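Local atomic coordinates of anti-sigma-I factor RsgI3 (Clostridium thermocellum, PDB entry 6QE7), a protein that probably holds the sigma factor SigI3 inactive at the membrane until its extracellular pair of PA14 domains, which binds pectin and polygalacturonic acid, senses plant polysaccharide. Residues F30-G35 and R116-K121; D44-R49 and M109-H114; T68-R73 and W85-A90. One frame throughout, in Å; residues are numbered along the deposited sequence.

Overall arrangement
All three contacts lie in the first PA14 domain, a beta-sandwich, and converge on one calcium ion. Contact 1 pairs strand 29-31 with strand 119-125 in one sheet and supplies A117; contact 2 joins two strands of the other sheet and supplies Q113; contact 3 brings in D69 and D70. Their centres are close: about 10 Å between contacts 1 and 2, 11 Å between 1 and 3, and 9 Å between 2 and 3. Two tyrosine hydroxyls of contact 2 probably bond to its neighbours, Y46 OH to G35 O of contact 1 (2.8 Å) and Y111 OH to D69 O of contact 3 (2.7 Å). A second calcium, held by contact 2 at D44 and T45, is about 11 Å from the side chain of A118.

Contact 1. Residues F30-G35 and R116-K121; sequences FDWGEG and RAASAK. With CA (calcium ion), chain D.
G33 O is held by one hydrogen bond and one weaker CA-H...O contact from the facing segment. The backbone N of A118 donates to G33 O across 2.7 Å, arriving almost along the carbonyl axis (C=O...N 179°), and A117 CA approaches G33 O to 3.2 Å. A classic beta bulge sets this up, because W32 and G33 share A118 as their partner: W32 N gives its hydrogen to A118 O (2.9 Å) while G33 O receives the one from A118 N. Before the bulge the antiparallel pairing is regular. F30 and A120 form a hydrogen-bonded pair, with F30 N to A120 O at 2.7 Å, and D31 stands opposite S119 in a non-hydrogen-bonded one.

D31 suits its place just ahead of the bulge. With CG anti to its own backbone N (chi1 -180°), its short side chain carries OD1 to within 2.8 Å of G33 N, whose N-H meets it from above the carboxylate plane, making an Asx turn. A type II' turn from W32 to G35 follows, in which G33 takes the positive phi (49°) that glycine adopts without strain. The indole of W32 lies obliquely against two small methyls, its CE3 4.2 Å from A118 CB and its CZ3 4.3 Å from A120 CB, while F30 CB sits over one indole face toward the rim. Alanine suits both positions by letting the bulky ring come close to the strand.

Next to the bulge, A117 O binds calcium at 2.3 Å, in a site completed by D69, D70, Q113, V115 and water. The metal would draw electron density from the A117-A118 peptide and so probably makes A118 N a stronger donor, in keeping with its short bond to G33 O.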
loop_
_atom_site.group_PDB
_atom_site.type_symbol
_atom_site.label_atom_id
_atom_site.label_comp_id
_atom_site.label_asym_id
_atom_site.label_seq_id
_atom_site.Cartn_x
_atom_site.Cartn_y
_atom_site.Cartn_z
ATOM N N PHE A 30 -5.049 -11.592 19.496
ATOM C CA PHE A 30 -4.073 -12.286 18.657
ATOM C C PHE A 30 -2.704 -12.141 19.265
ATOM O O PHE A 30 -2.266 -11.049 19.521
ATOM C CB PHE A 30 -4.144 -11.735 17.231
ATOM C CG PHE A 30 -5.378 -12.117 16.483
ATOM C CD1 PHE A 30 -5.545 -13.407 16.014
ATOM C CD2 PHE A 30 -6.366 -11.197 16.220
ATOM C CE1 PHE A 30 -6.692 -13.779 15.327
ATOM C CE2 PHE A 30 -7.515 -11.566 15.526
ATOM C CZ PHE A 30 -7.643 -12.832 15.017
ATOM N N ASP A 31 -1.989 -13.238 19.359
ATOM C CA ASP A 31 -0.542 -13.163 19.581
ATOM C C ASP A 31 0.115 -14.043 18.550
ATOM O O ASP A 31 -0.023 -15.196 18.658
ATOM C CB ASP A 31 -0.140 -13.529 21.007
ATOM C CG ASP A 31 1.369 -13.442 21.220
ATOM O OD1 ASP A 31 2.127 -13.157 20.248
ATOM O OD2 ASP A 31 1.803 -13.726 22.346
ATOM N N TRP A 32 0.827 -13.452 17.597
ATOM C CA TRP A 32 1.384 -14.176 16.430
ATOM C C TRP A 32 2.854 -14.455 16.670
ATOM O O TRP A 32 3.523 -14.940 15.737
ATOM C CB TRP A 32 1.138 -13.372 15.152
ATOM C CG TRP A 32 -0.308 -13.237 14.843
ATOM C CD1 TRP A 32 -1.195 -14.264 14.647
ATOM C CD2 TRP A 32 -1.051 -12.024 14.694
ATOM N NE1 TRP A 32 -2.404 -13.775 14.285
ATOM C CE2 TRP A 32 -2.362 -12.405 14.349
ATOM C CE3 TRP A 32 -0.716 -10.663 14.768
ATOM C CZ2 TRP A 32 -3.358 -11.469 14.104
ATOM C CZ3 TRP A 32 -1.701 -9.743 14.496
ATOM C CH2 TRP A 32 -3.008 -10.141 14.221
ATOM N N GLY A 33 3.314 -14.259 17.903
ATOM C CA GLY A 33 4.736 -14.396 18.235
ATOM C C GLY A 33 5.583 -13.615 17.250
ATOM O O GLY A 33 5.341 -12.424 17.152
ATOM N N GLU A 34 6.497 -14.267 16.533
ATOM C CA GLU A 34 7.336 -13.646 15.488
ATOM C C GLU A 34 6.831 -14.076 14.101
ATOM O O GLU A 34 7.567 -13.912 13.077
ATOM C CB GLU A 34 8.820 -13.953 15.748
ATOM C CG GLU A 34 9.297 -13.288 16.993
ATOM C CD GLU A 34 10.746 -13.538 17.328
ATOM O OE1 GLU A 34 11.096 -14.749 17.503
ATOM O OE2 GLU A 34 11.503 -12.531 17.383
ATOM N N GLY A 35 5.584 -14.496 14.023
ATOM C CA GLY A 35 4.999 -15.081 12.818
ATOM C C GLY A 35 3.971 -14.127 12.241
ATOM O O GLY A 35 4.085 -12.921 12.478
ATOM N N ARG A 116 10.146 -8.419 14.056
ATOM C CA ARG A 116 10.158 -9.108 15.365
ATOM C C ARG A 116 8.736 -9.525 15.721
ATOM O O ARG A 116 8.088 -10.274 14.919
ATOM C CB ARG A 116 10.825 -8.188 16.362
ATOM C CG ARG A 116 12.188 -7.802 15.803
ATOM C CD ARG A 116 13.117 -7.345 16.887
ATOM N NE ARG A 116 14.360 -6.885 16.265
ATOM C CZ ARG A 116 15.574 -7.082 16.762
ATOM N NH1 ARG A 116 15.727 -7.746 17.893
ATOM N NH2 ARG A 116 16.626 -6.563 16.159
ATOM N N ALA A 117 8.339 -9.253 16.937
ATOM C CA ALA A 117 7.105 -9.831 17.510
ATOM C C ALA A 117 5.889 -9.111 16.936
ATOM O O ALA A 117 6.011 -7.968 16.514
ATOM C CB ALA A 117 7.186 -9.723 19.005
ATOM N N ALA A 118 4.729 -9.754 16.915
ATOM C CA ALA A 118 3.463 -9.185 16.383
ATOM C C ALA A 118 2.288 -9.671 17.243
ATOM O O ALA A 118 2.184 -10.925 17.465
ATOM C CB ALA A 118 3.316 -9.548 14.903
ATOM N N SER A 119 1.456 -8.746 17.731
ATOM C CA SER A 119 0.216 -9.062 18.482
ATOM C C SER A 119 -0.798 -7.930 18.409
ATOM O O SER A 119 -0.398 -6.770 18.235
ATOM C CB SER A 119 0.522 -9.383 19.958
ATOM O OG SER A 119 1.336 -8.387 20.580
ATOM N N ALA A 120 -2.071 -8.250 18.609
ATOM C CA ALA A 120 -3.153 -7.246 18.600
ATOM C C ALA A 120 -4.307 -7.764 19.457
ATOM O O ALA A 120 -4.873 -8.868 19.174
ATOM C CB ALA A 120 -3.596 -6.929 17.193
ATOM N N LYS A 121 -4.691 -6.933 20.395
ATOM C CA LYS A 121 -5.778 -7.202 21.371
ATOM C C LYS A 121 -6.556 -5.934 21.628
ATOM O O LYS A 121 -5.885 -4.851 21.828
ATOM C CB LYS A 121 -5.195 -7.613 22.717
ATOM C CG LYS A 121 -4.371 -8.882 22.625
ATOM C CD LYS A 121 -3.634 -9.284 23.859
ATOM C CE LYS A 121 -2.714 -10.422 23.484
ATOM N NZ LYS A 121 -2.480 -11.310 24.629
HETATM CA CA CA D . 6.756 -5.936 15.726
HETATM O O HOH W 1 8.754 -4.065 15.945
HETATM O O HOH W 2 8.428 -5.455 17.848
#

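Contact 2. Residues D44-R49 and M109-H114; sequences DTYSVR and MEYYQH. With CA (calcium ion), chain E; CA (calcium ion), chain D.
Segments 44-49 and 109-114 satisfy each other's backbone N-H and C=O groups as antiparallel strands, their axes running at 167° to each other. Y46 with Q113 and V48 with Y111 are hydrogen-bonded pairs, each joined by two N-H...O bonds; Q113 N to Y46 O, at 2.9 Å, is one of the shorter. T45 N adds a nearly straight bond (170°) to H114 O at 2.9 Å. T45 and Y46 both face Q113, a G1 beta bulge, and T45 has a positive phi (44°).

Beside the bulge, D44 O, T45 O and T45 OG1 all bind one calcium, whose shell N12 and three waters fill; threonine suits the position by giving the metal both a carbonyl and a hydroxyl, OG1 being 2.4 Å from the ion. These strands belong to the larger sheet of the PA14 beta-sandwich. Q113, Y46, V48 and Y111 line the face turned to the other sheet. Q113 CB lies over the centre of the Y46 ring, 3.8 Å from the centroid, in a CH-pi contact, and the chain then bends at chi2 to bring OE1 to the other calcium at 2.3 Å. Its amide is used at both ends: NE2 donates to R116 O and to water 3 (3.0 Å), and that water also accepts from D44 N. The hydroxyls of Y46 and Y111 have G35 O and D69 O.

On the opposite face R49 and E110 lie side by side in a salt bridge. R49 NE and NH2 both meet E110 OE2 from above the carboxylate plane, at 2.8 Å and 3.1 Å, with OE2 in the guanidinium plane. Arginine suits the place: while two nitrogens pair the charge of buried E110, NH1 reaches E9. S47 OG bonds to N13 O.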
loop_
_atom_site.group_PDB
_atom_site.type_symbol
_atom_site.label_atom_id
_atom_site.label_comp_id
_atom_site.label_asym_id
_atom_site.label_seq_id
_atom_site.Cartn_x
_atom_site.Cartn_y
_atom_site.Cartn_z
ATOM N N ASP A 44 6.727 -10.283 8.584
ATOM C CA ASP A 44 7.065 -8.849 8.673
ATOM C C ASP A 44 6.203 -7.994 7.714
ATOM O O ASP A 44 5.613 -8.513 6.740
ATOM C CB ASP A 44 8.572 -8.589 8.505
ATOM C CG ASP A 44 9.468 -9.149 9.595
ATOM O OD1 ASP A 44 8.932 -9.408 10.655
ATOM O OD2 ASP A 44 10.733 -9.333 9.361
ATOM N N THR A 45 6.152 -6.688 8.049
ATOM C CA THR A 45 5.482 -5.599 7.299
ATOM C C THR A 45 4.105 -6.070 6.834
ATOM O O THR A 45 3.919 -6.236 5.636
ATOM C CB THR A 45 6.356 -5.172 6.110
ATOM O OG1 THR A 45 6.604 -6.364 5.383
ATOM C CG2 THR A 45 7.681 -4.566 6.489
ATOM N N TYR A 46 3.147 -6.233 7.753
ATOM C CA TYR A 46 1.781 -6.565 7.391
ATOM C C TYR A 46 0.860 -5.646 8.182
ATOM O O TYR A 46 1.360 -4.954 9.124
ATOM C CB TYR A 46 1.472 -8.063 7.516
ATOM C CG TYR A 46 1.731 -8.731 8.843
ATOM C CD1 TYR A 46 0.773 -8.737 9.823
ATOM C CD2 TYR A 46 2.881 -9.498 9.073
ATOM C CE1 TYR A 46 0.953 -9.400 11.032
ATOM C CE2 TYR A 46 3.021 -10.270 10.217
ATOM C CZ TYR A 46 2.086 -10.172 11.232
ATOM O OH TYR A 46 2.217 -10.867 12.416
ATOM N N SER A 47 -0.392 -5.592 7.720
ATOM C CA SER A 47 -1.428 -4.726 8.312
ATOM C C SER A 47 -2.784 -5.395 8.208
ATOM O O SER A 47 -2.983 -6.217 7.315
ATOM C CB SER A 47 -1.424 -3.314 7.759
ATOM O OG SER A 47 -1.559 -3.256 6.334
ATOM N N VAL A 48 -3.642 -4.994 9.154
ATOM C CA VAL A 48 -4.969 -5.559 9.403
ATOM C C VAL A 48 -5.845 -4.365 9.721
ATOM O O VAL A 48 -5.475 -3.557 10.579
ATOM C CB VAL A 48 -4.983 -6.610 10.555
ATOM C CG1 VAL A 48 -6.292 -7.317 10.530
ATOM C CG2 VAL A 48 -3.855 -7.646 10.462
ATOM N N ARG A 49 -7.007 -4.380 9.098
ATOM C CA ARG A 49 -8.104 -3.478 9.406
ATOM C C ARG A 49 -9.332 -4.288 9.812
ATOM O O ARG A 49 -9.839 -5.016 8.998
ATOM C CB ARG A 49 -8.498 -2.639 8.195
ATOM C CG ARG A 49 -9.415 -1.498 8.634
ATOM C CD ARG A 49 -9.857 -0.724 7.454
ATOM N NE ARG A 49 -8.797 0.160 7.078
ATOM C CZ ARG A 49 -8.214 0.244 5.879
ATOM N NH1 ARG A 49 -8.513 -0.606 4.923
ATOM N NH2 ARG A 49 -7.323 1.207 5.661
ATOM N N MET A 109 -10.483 -0.615 13.840
ATOM C CA MET A 109 -9.171 -0.738 14.430
ATOM C C MET A 109 -8.217 -1.094 13.302
ATOM O O MET A 109 -8.445 -2.098 12.636
ATOM C CB MET A 109 -9.175 -1.796 15.531
ATOM C CG MET A 109 -7.808 -2.044 16.052
ATOM S SD MET A 109 -7.886 -3.006 17.621
ATOM C CE MET A 109 -6.159 -3.413 17.889
ATOM N N GLU A 110 -7.193 -0.247 13.133
ATOM C CA GLU A 110 -6.089 -0.431 12.156
ATOM C C GLU A 110 -4.877 -0.809 12.962
ATOM O O GLU A 110 -4.706 -0.289 14.065
ATOM C CB GLU A 110 -5.886 0.841 11.315
ATOM C CG GLU A 110 -7.030 1.005 10.337
ATOM C CD GLU A 110 -6.959 2.233 9.431
ATOM O OE1 GLU A 110 -6.095 3.036 9.626
ATOM O OE2 GLU A 110 -7.724 2.286 8.500
ATOM N N TYR A 111 -4.130 -1.772 12.442
ATOM C CA TYR A 111 -3.006 -2.394 13.143
ATOM C C TYR A 111 -1.898 -2.579 12.127
ATOM O O TYR A 111 -2.246 -2.934 10.975
ATOM C CB TYR A 111 -3.497 -3.742 13.720
ATOM C CG TYR A 111 -2.338 -4.650 14.004
ATOM C CD1 TYR A 111 -1.571 -4.479 15.135
ATOM C CD2 TYR A 111 -1.920 -5.559 13.061
ATOM C CE1 TYR A 111 -0.432 -5.217 15.366
ATOM C CE2 TYR A 111 -0.793 -6.315 13.278
ATOM C CZ TYR A 111 -0.047 -6.134 14.415
ATOM O OH TYR A 111 1.045 -6.900 14.609
ATOM N N TYR A 112 -0.624 -2.538 12.540
ATOM C CA TYR A 112 0.423 -3.072 11.659
ATOM C C TYR A 112 1.544 -3.640 12.529
ATOM O O TYR A 112 1.689 -3.341 13.715
ATOM C CB TYR A 112 0.939 -1.990 10.716
ATOM C CG TYR A 112 1.958 -1.068 11.339
ATOM C CD1 TYR A 112 1.589 0.037 12.080
ATOM C CD2 TYR A 112 3.320 -1.274 11.147
ATOM C CE1 TYR A 112 2.536 0.903 12.636
ATOM C CE2 TYR A 112 4.279 -0.396 11.648
ATOM C CZ TYR A 112 3.895 0.713 12.393
ATOM O OH TYR A 112 4.853 1.491 12.963
ATOM N N GLN A 113 2.216 -4.580 11.920
ATOM C CA GLN A 113 3.492 -5.209 12.301
ATOM C C GLN A 113 4.608 -4.696 11.393
ATOM O O GLN A 113 4.464 -4.684 10.108
ATOM C CB GLN A 113 3.337 -6.738 12.174
ATOM C CG GLN A 113 4.662 -7.447 11.863
ATOM C CD GLN A 113 5.612 -7.571 13.015
ATOM O OE1 GLN A 113 5.729 -6.692 13.865
ATOM N NE2 GLN A 113 6.221 -8.760 13.130
ATOM N N HIS A 114 5.698 -4.318 12.035
ATOM C CA HIS A 114 6.952 -3.985 11.334
ATOM C C HIS A 114 7.825 -5.244 11.316
ATOM O O HIS A 114 7.778 -5.951 10.305
ATOM C CB HIS A 114 7.626 -2.715 11.899
ATOM C CG HIS A 114 8.838 -2.316 11.116
ATOM N ND1 HIS A 114 9.982 -1.915 11.732
ATOM C CD2 HIS A 114 9.119 -2.377 9.774
ATOM C CE1 HIS A 114 10.937 -1.711 10.824
ATOM N NE2 HIS A 114 10.420 -1.988 9.596
HETATM CA CA CA E . 5.111 -7.878 4.281
HETATM CA CA CA D . 6.756 -5.936 15.726
HETATM O O HOH W 3 6.123 -11.191 11.406
HETATM O O HOH W 1 8.754 -4.065 15.945
HETATM O O HOH W 2 8.428 -5.455 17.848
HETATM O O HOH W 4 5.198 -9.340 2.291
HETATM O O HOH W 5 3.669 -9.707 5.047
HETATM O O HOH W 6 7.076 -9.309 4.565
#

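Contact 3. Residues T68-R73 and W85-A90; sequences TDDGVR and WKSQSA. With CA (calcium ion), chain D.
The guanidinium of R73 lies flat on the indole of W85, the two planes only 17° apart. R73 NH1 rests over one indole face, 3.5 Å from CG, in an off-centre cation-pi contact, and W85 CB lies against the rim of the guanidinium face. At the indole edge, in plane, comes V72 C, 3.7 Å from W85 CE3. Arginine suits the place because its extended chain reaches across the indole while NE makes a salt bridge with D83. G71 lets the chains close up: a CB there would run into K86 N and W85 CA.

Q88 ties down the bend between the strands. Its extended side chain sends NE2 to T68 O at 3.1 Å, with a weak second bond to D70 O, and OE1 bonds to H93. T68 OG1 donates to the same D70 O at 2.8 Å. Q88 N meanwhile reaches the anti lone pair of D70 OD2 at 3.1 Å, steadying a carboxylate whose other oxygen binds metal.

D69 OD1 and D70 OD1 coordinate the calcium at 2.3 Å and 2.4 Å, and each OD2 accepts from a water that is itself on the ion. Water 7 bridges D69 OD2 to A90 N, and D70 OD1 also accepts from H114 N. The peptide bond between the two aspartates is cis, which turns both carboxylates onto one ion. This Asp-cis-Asp pair is the calcium-site signature of PA14 lectins such as the yeast flocculins and epithelial adhesins, in which the ion binds sugar hydroxyls directly; the two metal-bound waters are consistent with such a site.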
loop_
_atom_site.group_PDB
_atom_site.type_symbol
_atom_site.label_atom_id
_atom_site.label_comp_id
_atom_site.label_asym_id
_atom_site.label_seq_id
_atom_site.Cartn_x
_atom_site.Cartn_y
_atom_site.Cartn_z
ATOM N N THR A 68 -0.843 -3.800 21.459
ATOM C CA THR A 68 -0.377 -4.046 20.080
ATOM C C THR A 68 1.129 -4.000 20.048
ATOM O O THR A 68 1.753 -3.154 20.724
ATOM C CB THR A 68 -0.915 -3.059 19.051
ATOM O OG1 THR A 68 -0.740 -1.654 19.363
ATOM C CG2 THR A 68 -2.386 -3.279 18.818
ATOM N N ASP A 69 1.633 -4.802 19.125
ATOM C CA ASP A 69 2.969 -4.648 18.541
ATOM C C ASP A 69 2.788 -4.945 17.058
ATOM O O ASP A 69 2.461 -6.106 16.777
ATOM C CB ASP A 69 3.948 -5.573 19.266
ATOM C CG ASP A 69 5.301 -5.605 18.591
ATOM O OD1 ASP A 69 5.398 -5.147 17.392
ATOM O OD2 ASP A 69 6.236 -6.033 19.258
ATOM N N ASP A 70 2.922 -3.932 16.125
ATOM C CA ASP A 70 3.355 -2.576 16.444
ATOM C C ASP A 70 2.190 -1.623 16.663
ATOM O O ASP A 70 1.603 -1.631 17.742
ATOM C CB ASP A 70 4.307 -2.035 15.390
ATOM C CG ASP A 70 5.591 -2.853 15.396
ATOM O OD1 ASP A 70 5.544 -4.030 14.861
ATOM O OD2 ASP A 70 6.623 -2.324 15.849
ATOM N N GLY A 71 1.840 -0.830 15.676
ATOM C CA GLY A 71 1.054 0.383 15.937
ATOM C C GLY A 71 -0.419 0.145 15.749
ATOM O O GLY A 71 -0.867 -0.943 15.313
ATOM N N VAL A 72 -1.186 1.133 16.151
ATOM C CA VAL A 72 -2.661 0.969 16.132
ATOM C C VAL A 72 -3.314 2.312 15.901
ATOM O O VAL A 72 -2.843 3.299 16.417
ATOM C CB VAL A 72 -3.095 0.308 17.444
ATOM C CG1 VAL A 72 -2.641 1.154 18.621
ATOM C CG2 VAL A 72 -4.618 -0.005 17.514
ATOM N N ARG A 73 -4.508 2.282 15.383
ATOM C CA ARG A 73 -5.441 3.401 15.491
ATOM C C ARG A 73 -6.823 2.840 15.788
ATOM O O ARG A 73 -7.208 1.836 15.129
ATOM C CB ARG A 73 -5.463 4.183 14.167
ATOM C CG ARG A 73 -4.197 4.947 13.824
ATOM C CD ARG A 73 -4.523 5.927 12.686
ATOM N NE ARG A 73 -3.441 6.896 12.688
ATOM C CZ ARG A 73 -2.422 6.896 11.857
ATOM N NH1 ARG A 73 -2.322 6.030 10.824
ATOM N NH2 ARG A 73 -1.569 7.880 12.027
ATOM N N TRP A 85 0.401 5.124 15.846
ATOM C CA TRP A 85 0.870 4.424 14.635
ATOM C C TRP A 85 2.389 4.464 14.572
ATOM O O TRP A 85 2.948 5.406 14.023
ATOM C CB TRP A 85 0.293 5.127 13.415
ATOM C CG TRP A 85 0.304 4.237 12.215
ATOM C CD1 TRP A 85 0.995 4.435 11.061
ATOM C CD2 TRP A 85 -0.524 3.088 11.984
ATOM N NE1 TRP A 85 0.709 3.433 10.164
ATOM C CE2 TRP A 85 -0.283 2.654 10.647
ATOM C CE3 TRP A 85 -1.383 2.341 12.767
ATOM C CZ2 TRP A 85 -0.765 1.463 10.147
ATOM C CZ3 TRP A 85 -1.920 1.169 12.253
ATOM C CH2 TRP A 85 -1.632 0.750 10.940
ATOM N N LYS A 86 3.048 3.512 15.214
ATOM C CA LYS A 86 4.510 3.546 15.441
ATOM C C LYS A 86 4.969 2.141 15.792
ATOM O O LYS A 86 4.120 1.278 16.132
ATOM C CB LYS A 86 4.918 4.513 16.557
ATOM C CG LYS A 86 4.445 4.095 17.945
ATOM C CD LYS A 86 4.647 5.131 18.989
ATOM C CE LYS A 86 4.306 4.639 20.383
ATOM N NZ LYS A 86 4.739 5.667 21.353
ATOM N N SER A 87 6.277 2.007 15.716
ATOM C CA SER A 87 7.091 0.871 16.134
ATOM C C SER A 87 6.993 0.824 17.666
ATOM O O SER A 87 7.289 1.835 18.369
ATOM C CB SER A 87 8.484 1.039 15.606
ATOM O OG SER A 87 9.312 0.015 16.056
ATOM N N GLN A 88 6.495 -0.290 18.187
ATOM C CA GLN A 88 6.437 -0.474 19.640
ATOM C C GLN A 88 6.339 -1.963 19.945
ATOM O O GLN A 88 5.534 -2.628 19.346
ATOM C CB GLN A 88 5.233 0.237 20.274
ATOM C CG GLN A 88 3.907 -0.058 19.589
ATOM C CD GLN A 88 2.743 0.602 20.293
ATOM O OE1 GLN A 88 2.814 1.721 20.761
ATOM N NE2 GLN A 88 1.623 -0.109 20.394
ATOM N N SER A 89 7.198 -2.441 20.812
ATOM C CA SER A 89 6.900 -3.623 21.639
ATOM C C SER A 89 5.467 -3.528 22.163
ATOM O O SER A 89 4.982 -2.366 22.273
ATOM C CB SER A 89 7.885 -3.690 22.749
ATOM O OG SER A 89 7.869 -4.989 23.234
ATOM N N ALA A 90 4.871 -4.660 22.593
ATOM C CA ALA A 90 3.477 -4.780 23.087
ATOM C C ALA A 90 3.229 -3.726 24.155
ATOM O O ALA A 90 3.969 -3.669 25.145
ATOM C CB ALA A 90 3.195 -6.133 23.675
HETATM CA CA CA D . 6.756 -5.936 15.726
HETATM O O HOH W 7 5.742 -7.355 21.571
HETATM O O HOH W 2 8.428 -5.455 17.848
HETATM O O HOH W 1 8.754 -4.065 15.945
#